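Local coordinates for protein borrelidin polyketide synthase, type I (Streptomyces parvulus, PDB 6OBT) that probably dehydrates a beta-hydroxyacyl polyketide intermediate to the enoyl product as the dehydratase domain of a modular synthase that builds borrelidin, at residues A[204-216]-A[267-279]. Numbering follows the deposited sequence.
Sequences RAGEDLVAEISLP and GVTSLRVRIDPQN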
ATOM      1  N   ARG A 204     -10.013 -21.685 -40.890  1.00 69.78           N
ATOM      2  CA  ARG A 204      -8.873 -21.080 -41.560  1.00 71.75           C
ATOM      3  C   ARG A 204      -9.395 -20.057 -42.560  1.00 72.03           C
ATOM      4  O   ARG A 204     -10.231 -20.385 -43.408  1.00 75.28           O
ATOM      5  CB  ARG A 204      -8.028 -22.142 -42.266  1.00 78.40           C
ATOM      6  CG  ARG A 204      -6.884 -21.594 -43.110  1.00 85.95           C
ATOM      7  CD  ARG A 204      -5.873 -22.699 -43.398  1.00100.38           C
ATOM      8  NE  ARG A 204      -4.880 -22.337 -44.411  1.00109.28           N
ATOM      9  CZ  ARG A 204      -3.737 -22.993 -44.599  1.00113.31           C
ATOM     10  NH1 ARG A 204      -3.441 -24.045 -43.843  1.00112.71           N
ATOM     11  NH2 ARG A 204      -2.887 -22.604 -45.543  1.00116.16           N
ATOM     12  N   ALA A 205      -8.903 -18.830 -42.461  1.00 70.39           N
ATOM     13  CA  ALA A 205      -9.305 -17.731 -43.336  1.00 74.70           C
ATOM     14  C   ALA A 205      -8.053 -17.231 -44.043  1.00 73.39           C
ATOM     15  O   ALA A 205      -7.305 -16.422 -43.484  1.00 71.31           O
ATOM     16  CB  ALA A 205      -9.979 -16.616 -42.537  1.00 72.48           C
ATOM     17  N   GLY A 206      -7.824 -17.702 -45.261  1.00 77.54           N
ATOM     18  CA  GLY A 206      -6.579 -17.378 -45.934  1.00 80.21           C
ATOM     19  C   GLY A 206      -5.416 -17.874 -45.100  1.00 79.92           C
ATOM     20  O   GLY A 206      -5.343 -19.056 -44.739  1.00 80.46           O
ATOM     21  N   GLU A 207      -4.501 -16.969 -44.754  1.00 78.48           N
ATOM     22  CA  GLU A 207      -3.375 -17.312 -43.892  1.00 75.69           C
ATOM     23  C   GLU A 207      -3.652 -17.026 -42.426  1.00 76.94           C
ATOM     24  O   GLU A 207      -2.776 -17.267 -41.588  1.00 69.50           O
ATOM     25  CB  GLU A 207      -2.112 -16.561 -44.336  1.00 91.72           C
ATOM     26  CG  GLU A 207      -1.290 -17.277 -45.423  1.00103.26           C
ATOM     27  CD  GLU A 207      -0.285 -18.272 -44.853  1.00112.51           C
ATOM     28  OE1 GLU A 207      -0.682 -19.414 -44.532  1.00115.49           O
ATOM     29  OE2 GLU A 207       0.907 -17.914 -44.733  1.00116.03           O
ATOM     30  N   ASP A 208      -4.841 -16.531 -42.099  1.00 72.24           N
ATOM     31  CA  ASP A 208      -5.204 -16.213 -40.727  1.00 64.56           C
ATOM     32  C   ASP A 208      -6.071 -17.303 -40.109  1.00 63.50           C
ATOM     33  O   ASP A 208      -6.709 -18.108 -40.793  1.00 65.79           O
ATOM     34  CB  ASP A 208      -5.950 -14.880 -40.647  1.00 62.94           C
ATOM     35  CG  ASP A 208      -5.108 -13.717 -41.090  1.00 73.92           C
ATOM     36  OD1 ASP A 208      -3.876 -13.876 -41.196  1.00 74.39           O
ATOM     37  OD2 ASP A 208      -5.683 -12.633 -41.327  1.00 77.93           O
ATOM     38  N   LEU A 209      -6.089 -17.296 -38.780  1.00 60.19           N
ATOM     39  CA  LEU A 209      -6.966 -18.121 -37.969  1.00 64.54           C
ATOM     40  C   LEU A 209      -8.115 -17.273 -37.431  1.00 65.93           C
ATOM     41  O   LEU A 209      -7.877 -16.179 -36.905  1.00 60.39           O
ATOM     42  CB  LEU A 209      -6.157 -18.703 -36.811  1.00 66.76           C
ATOM     43  CG  LEU A 209      -6.728 -19.774 -35.911  1.00 74.88           C
ATOM     44  CD1 LEU A 209      -6.518 -21.111 -36.585  1.00 79.43           C
ATOM     45  CD2 LEU A 209      -5.982 -19.696 -34.594  1.00 74.70           C
ATOM     46  N   VAL A 210      -9.353 -17.763 -37.556  1.00 57.13           N
ATOM     47  CA  VAL A 210     -10.485 -17.114 -36.898  1.00 63.49           C
ATOM     48  C   VAL A 210     -11.232 -18.136 -36.053  1.00 63.79           C
ATOM     49  O   VAL A 210     -11.294 -19.323 -36.385  1.00 60.91           O
ATOM     50  CB  VAL A 210     -11.449 -16.396 -37.877  1.00 60.23           C
ATOM     51  CG1 VAL A 210     -10.714 -15.296 -38.622  1.00 57.33           C
ATOM     52  CG2 VAL A 210     -12.098 -17.397 -38.868  1.00 60.00           C
ATOM     53  N   ALA A 211     -11.796 -17.659 -34.941  1.00 57.21           N
ATOM     54  CA  ALA A 211     -12.389 -18.543 -33.950  1.00 56.00           C
ATOM     55  C   ALA A 211     -13.497 -17.831 -33.186  1.00 52.15           C
ATOM     56  O   ALA A 211     -13.443 -16.615 -32.966  1.00 51.69           O
ATOM     57  CB  ALA A 211     -11.330 -19.053 -32.963  1.00 51.97           C
ATOM     58  N   GLU A 212     -14.499 -18.616 -32.786  1.00 51.37           N
ATOM     59  CA  GLU A 212     -15.490 -18.220 -31.791  1.00 49.37           C
ATOM     60  C   GLU A 212     -15.089 -18.824 -30.453  1.00 50.08           C
ATOM     61  O   GLU A 212     -14.862 -20.035 -30.362  1.00 49.91           O
ATOM     62  CB  GLU A 212     -16.897 -18.689 -32.182  1.00 51.69           C
ATOM     63  CG  GLU A 212     -17.544 -17.834 -33.248  1.00 56.81           C
ATOM     64  CD  GLU A 212     -18.828 -18.436 -33.792  1.00 62.14           C
ATOM     65  OE1 GLU A 212     -19.305 -17.950 -34.839  1.00 58.28           O
ATOM     66  OE2 GLU A 212     -19.363 -19.385 -33.174  1.00 59.10           O
ATOM     67  N   ILE A 213     -14.988 -17.978 -29.426  1.00 49.85           N
ATOM     68  CA  ILE A 213     -14.508 -18.364 -28.100  1.00 50.24           C
ATOM     69  C   ILE A 213     -15.452 -17.752 -27.069  1.00 47.72           C
ATOM     70  O   ILE A 213     -15.753 -16.557 -27.150  1.00 49.22           O
ATOM     71  CB  ILE A 213     -13.066 -17.867 -27.878  1.00 50.46           C
ATOM     72  CG1 ILE A 213     -12.156 -18.312 -29.033  1.00 57.17           C
ATOM     73  CG2 ILE A 213     -12.511 -18.388 -26.569  1.00 51.99           C
ATOM     74  CD1 ILE A 213     -10.803 -17.626 -29.075  1.00 56.24           C
ATOM     75  N   SER A 214     -15.927 -18.552 -26.108  1.00 45.74           N
ATOM     76  CA  SER A 214     -16.859 -17.998 -25.126  1.00 45.92           C
ATOM     77  C   SER A 214     -16.764 -18.714 -23.779  1.00 47.50           C
ATOM     78  O   SER A 214     -16.418 -19.893 -23.704  1.00 51.55           O
ATOM     79  CB  SER A 214     -18.299 -18.035 -25.647  1.00 48.16           C
ATOM     80  OG  SER A 214     -18.712 -19.340 -25.981  1.00 50.01           O
ATOM     81  N   LEU A 215     -17.090 -17.977 -22.713  1.00 45.23           N
ATOM     82  CA  LEU A 215     -17.025 -18.509 -21.356  1.00 43.20           C
ATOM     83  C   LEU A 215     -18.187 -19.472 -21.104  1.00 50.33           C
ATOM     84  O   LEU A 215     -19.230 -19.393 -21.769  1.00 47.63           O
ATOM     85  CB  LEU A 215     -17.056 -17.360 -20.339  1.00 42.19           C
ATOM     86  CG  LEU A 215     -15.764 -16.552 -20.215  1.00 41.68           C
ATOM     87  CD1 LEU A 215     -16.013 -15.159 -19.628  1.00 39.78           C
ATOM     88  CD2 LEU A 215     -14.769 -17.338 -19.372  1.00 38.48           C
ATOM     89  N   PRO A 216     -18.019 -20.413 -20.169  1.00 50.34           N
ATOM     90  CA  PRO A 216     -19.161 -21.220 -19.720  1.00 52.65           C
ATOM     91  C   PRO A 216     -20.267 -20.328 -19.181  1.00 56.86           C
ATOM     92  O   PRO A 216     -20.013 -19.254 -18.628  1.00 60.40           O
ATOM     93  CB  PRO A 216     -18.570 -22.094 -18.603  1.00 52.87           C
ATOM     94  CG  PRO A 216     -17.095 -21.947 -18.701  1.00 50.05           C
ATOM     95  CD  PRO A 216     -16.811 -20.651 -19.358  1.00 48.96           C
ATOM     96  N   GLY A 267     -16.571  -6.621 -19.502  1.00 30.83           N
ATOM     97  CA  GLY A 267     -17.744  -7.459 -19.327  1.00 38.69           C
ATOM     98  C   GLY A 267     -18.091  -8.374 -20.486  1.00 40.09           C
ATOM     99  O   GLY A 267     -19.169  -8.983 -20.471  1.00 41.53           O
ATOM    100  N   VAL A 268     -17.217  -8.509 -21.481  1.00 36.92           N
ATOM    101  CA  VAL A 268     -17.510  -9.366 -22.629  1.00 36.31           C
ATOM    102  C   VAL A 268     -17.362 -10.831 -22.236  1.00 42.19           C
ATOM    103  O   VAL A 268     -16.382 -11.221 -21.588  1.00 35.54           O
ATOM    104  CB  VAL A 268     -16.588  -9.005 -23.804  1.00 40.88           C
ATOM    105  CG1 VAL A 268     -16.877  -9.862 -25.000  1.00 38.84           C
ATOM    106  CG2 VAL A 268     -16.730  -7.524 -24.155  1.00 40.99           C
ATOM    107  N   THR A 269     -18.330 -11.664 -22.643  1.00 38.99           N
ATOM    108  CA  THR A 269     -18.285 -13.087 -22.322  1.00 43.19           C
ATOM    109  C   THR A 269     -18.103 -13.981 -23.542  1.00 43.78           C
ATOM    110  O   THR A 269     -17.911 -15.191 -23.374  1.00 44.63           O
ATOM    111  CB  THR A 269     -19.569 -13.521 -21.593  1.00 50.18           C
ATOM    112  OG1 THR A 269     -20.698 -13.305 -22.448  1.00 50.96           O
ATOM    113  CG2 THR A 269     -19.765 -12.747 -20.292  1.00 50.45           C
ATOM    114  N   SER A 270     -18.168 -13.432 -24.755  1.00 41.91           N
ATOM    115  CA  SER A 270     -18.032 -14.215 -25.975  1.00 49.57           C
ATOM    116  C   SER A 270     -17.330 -13.378 -27.033  1.00 49.86           C
ATOM    117  O   SER A 270     -17.680 -12.212 -27.235  1.00 46.40           O
ATOM    118  CB  SER A 270     -19.397 -14.682 -26.495  1.00 55.94           C
ATOM    119  OG  SER A 270     -19.263 -15.297 -27.763  1.00 63.62           O
ATOM    120  N   LEU A 271     -16.355 -13.980 -27.722  1.00 45.27           N
ATOM    121  CA  LEU A 271     -15.504 -13.237 -28.644  1.00 44.41           C
ATOM    122  C   LEU A 271     -15.458 -13.884 -30.023  1.00 43.22           C
ATOM    123  O   LEU A 271     -15.549 -15.107 -30.164  1.00 51.40           O
ATOM    124  CB  LEU A 271     -14.073 -13.137 -28.156  1.00 44.14           C
ATOM    125  CG  LEU A 271     -13.856 -12.384 -26.852  1.00 44.85           C
ATOM    126  CD1 LEU A 271     -12.452 -12.699 -26.377  1.00 51.31           C
ATOM    127  CD2 LEU A 271     -14.046 -10.905 -27.082  1.00 42.76           C
ATOM    128  N   ARG A 272     -15.283 -13.027 -31.031  1.00 42.03           N
ATOM    129  CA  ARG A 272     -14.838 -13.414 -32.367  1.00 41.75           C
ATOM    130  C   ARG A 272     -13.403 -12.933 -32.539  1.00 45.42           C
ATOM    131  O   ARG A 272     -13.105 -11.759 -32.278  1.00 44.00           O
ATOM    132  CB  ARG A 272     -15.763 -12.814 -33.433  1.00 45.21           C
ATOM    133  CG  ARG A 272     -17.161 -13.331 -33.260  1.00 48.75           C
ATOM    134  CD  ARG A 272     -18.214 -12.597 -34.069  1.00 54.38           C
ATOM    135  NE  ARG A 272     -19.490 -13.290 -33.922  1.00 60.96           N
ATOM    136  CZ  ARG A 272     -20.567 -13.050 -34.661  1.00 66.35           C
ATOM    137  NH1 ARG A 272     -21.683 -13.737 -34.454  1.00 76.99           N
ATOM    138  NH2 ARG A 272     -20.530 -12.119 -35.599  1.00 61.48           N
ATOM    139  N   VAL A 273     -12.507 -13.846 -32.911  1.00 45.74           N
ATOM    140  CA  VAL A 273     -11.070 -13.629 -32.805  1.00 45.84           C
ATOM    141  C   VAL A 273     -10.425 -13.853 -34.165  1.00 48.47           C
ATOM    142  O   VAL A 273     -10.789 -14.786 -34.887  1.00 54.90           O
ATOM    143  CB  VAL A 273     -10.458 -14.557 -31.734  1.00 45.99           C
ATOM    144  CG1 VAL A 273      -8.975 -14.289 -31.560  1.00 49.57           C
ATOM    145  CG2 VAL A 273     -11.181 -14.372 -30.407  1.00 43.47           C
ATOM    146  N   ARG A 274      -9.470 -12.993 -34.516  1.00 49.37           N
ATOM    147  CA  ARG A 274      -8.700 -13.136 -35.746  1.00 48.59           C
ATOM    148  C   ARG A 274      -7.228 -13.046 -35.404  1.00 56.03           C
ATOM    149  O   ARG A 274      -6.788 -12.037 -34.841  1.00 48.11           O
ATOM    150  CB  ARG A 274      -9.051 -12.062 -36.788  1.00 46.95           C
ATOM    151  CG  ARG A 274      -8.106 -12.162 -38.012  1.00 52.11           C
ATOM    152  CD  ARG A 274      -8.500 -11.219 -39.137  1.00 56.20           C
ATOM    153  NE  ARG A 274      -9.578 -11.770 -39.946  1.00 63.20           N
ATOM    154  CZ  ARG A 274      -9.418 -12.316 -41.149  1.00 77.96           C
ATOM    155  NH1 ARG A 274      -8.211 -12.406 -41.691  1.00 88.25           N
ATOM    156  NH2 ARG A 274     -10.470 -12.775 -41.817  1.00 74.68           N
ATOM    157  N   ILE A 275      -6.472 -14.091 -35.742  1.00 57.12           N
ATOM    158  CA  ILE A 275      -5.054 -14.199 -35.416  1.00 55.46           C
ATOM    159  C   ILE A 275      -4.263 -14.205 -36.717  1.00 56.51           C
ATOM    160  O   ILE A 275      -4.578 -14.969 -37.638  1.00 57.53           O
ATOM    161  CB  ILE A 275      -4.755 -15.468 -34.590  1.00 55.00           C
ATOM    162  CG1 ILE A 275      -5.666 -15.530 -33.358  1.00 50.68           C
ATOM    163  CG2 ILE A 275      -3.274 -15.527 -34.184  1.00 55.88           C
ATOM    164  CD1 ILE A 275      -5.382 -16.713 -32.442  1.00 54.21           C
ATOM    165  N   ASP A 276      -3.227 -13.373 -36.784  1.00 59.33           N
ATOM    166  CA  ASP A 276      -2.358 -13.271 -37.960  1.00 67.74           C
ATOM    167  C   ASP A 276      -0.934 -13.642 -37.569  1.00 74.31           C
ATOM    168  O   ASP A 276      -0.242 -12.829 -36.930  1.00 74.42           O
ATOM    169  CB  ASP A 276      -2.404 -11.856 -38.544  1.00 66.65           C
ATOM    170  CG  ASP A 276      -1.318 -11.591 -39.602  1.00 73.53           C
ATOM    171  OD1 ASP A 276      -1.210 -10.428 -40.048  1.00 78.57           O
ATOM    172  OD2 ASP A 276      -0.583 -12.516 -40.008  1.00 77.93           O
ATOM    173  N   PRO A 277      -0.435 -14.820 -37.948  1.00 84.15           N
ATOM    174  CA  PRO A 277       0.939 -15.199 -37.590  1.00 86.77           C
ATOM    175  C   PRO A 277       2.035 -14.496 -38.380  1.00 87.31           C
ATOM    176  O   PRO A 277       3.215 -14.756 -38.121  1.00 87.73           O
ATOM    177  CB  PRO A 277       0.957 -16.714 -37.866  1.00 92.50           C
ATOM    178  CG  PRO A 277      -0.481 -17.131 -37.851  1.00 89.22           C
ATOM    179  CD  PRO A 277      -1.212 -15.966 -38.446  1.00 87.42           C
ATOM    180  N   GLN A 278       1.714 -13.621 -39.333  1.00 92.40           N
ATOM    181  CA  GLN A 278       2.779 -12.924 -40.047  1.00100.96           C
ATOM    182  C   GLN A 278       3.342 -11.761 -39.245  1.00 95.17           C
ATOM    183  O   GLN A 278       4.417 -11.251 -39.579  1.00 99.89           O
ATOM    184  CB  GLN A 278       2.290 -12.444 -41.416  1.00106.48           C
ATOM    185  CG  GLN A 278       2.361 -13.517 -42.503  1.00115.00           C
ATOM    186  CD  GLN A 278       3.790 -13.895 -42.876  1.00120.87           C
ATOM    187  OE1 GLN A 278       4.674 -13.041 -42.941  1.00125.66           O
ATOM    188  NE2 GLN A 278       4.019 -15.181 -43.126  1.00120.66           N
ATOM    189  N   ASN A 279       2.639 -11.331 -38.205  1.00 82.03           N
ATOM    190  CA  ASN A 279       3.240 -10.540 -37.141  1.00 83.02           C
ATOM    191  C   ASN A 279       2.591 -10.893 -35.809  1.00 71.59           C
ATOM    192  O   ASN A 279       2.370 -10.019 -34.964  1.00 73.07           O
ATOM    193  CB  ASN A 279       3.143  -9.037 -37.419  1.00 85.77           C
ATOM    194  CG  ASN A 279       1.876  -8.649 -38.163  1.00 82.79           C
ATOM    195  OD1 ASN A 279       0.764  -8.972 -37.737  1.00 77.82           O
ATOM    196  ND2 ASN A 279       2.038  -7.933 -39.272  1.00 86.59           N
TER
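Leu209 and Ile275 pair where strands 208-214 and 270-276 run side by side, neighbouring antiparallel strands of the double-hotdog fold of a polyketide synthase dehydratase. Six backbone hydrogen bonds join them at Leu209-Ile275, Ala211-Val273 and Ile213-Leu271, and Leu215 N to Thr269 O (3.0 Å) continues the ladder. The tight face is apolar, with Ala211, Ile213, Leu271, Val273 and Ile275 buried. Ile213 CD1 reaches Val273 CG2 at 3.5 Å, the two side chains crossing at a slant, whereas Leu209 and Ile275 lie alongside each other and meet through CD2 and CD1 at 3.7 Å. Helix 228-236 packs on the Ile213 and Leu271 end through Leu230.

The other face is looser and more polar; Glu212, Ser214, Ser270, Arg272 and Arg274 are partly exposed to solvent. Glu212 and Arg272 form a non-hydrogen-bonded pair: Glu212 OE1 is salt-bridged to Arg201 and accepts from Trp168 NE1, while Ser270 OG bonds Glu287. Arg274 bends at chi3 (-81°), laying one guanidinium face over Val210 CG1. In the type I turn 276-279, Asp276 OD2 accepts from Gln278 N at 2.6 Å, an Asx turn, and lies 3.8 Å from Asp208 OD1, a repulsion that Arg274 probably offsets. Asp208 OD2 meets the guanidinium edge in its plane, the carboxylate turned 80° from it; this salt bridge to Arg274 NH1 is short (2.6 Å), but an N-H...O angle of 128° makes its hydrogen bond weak.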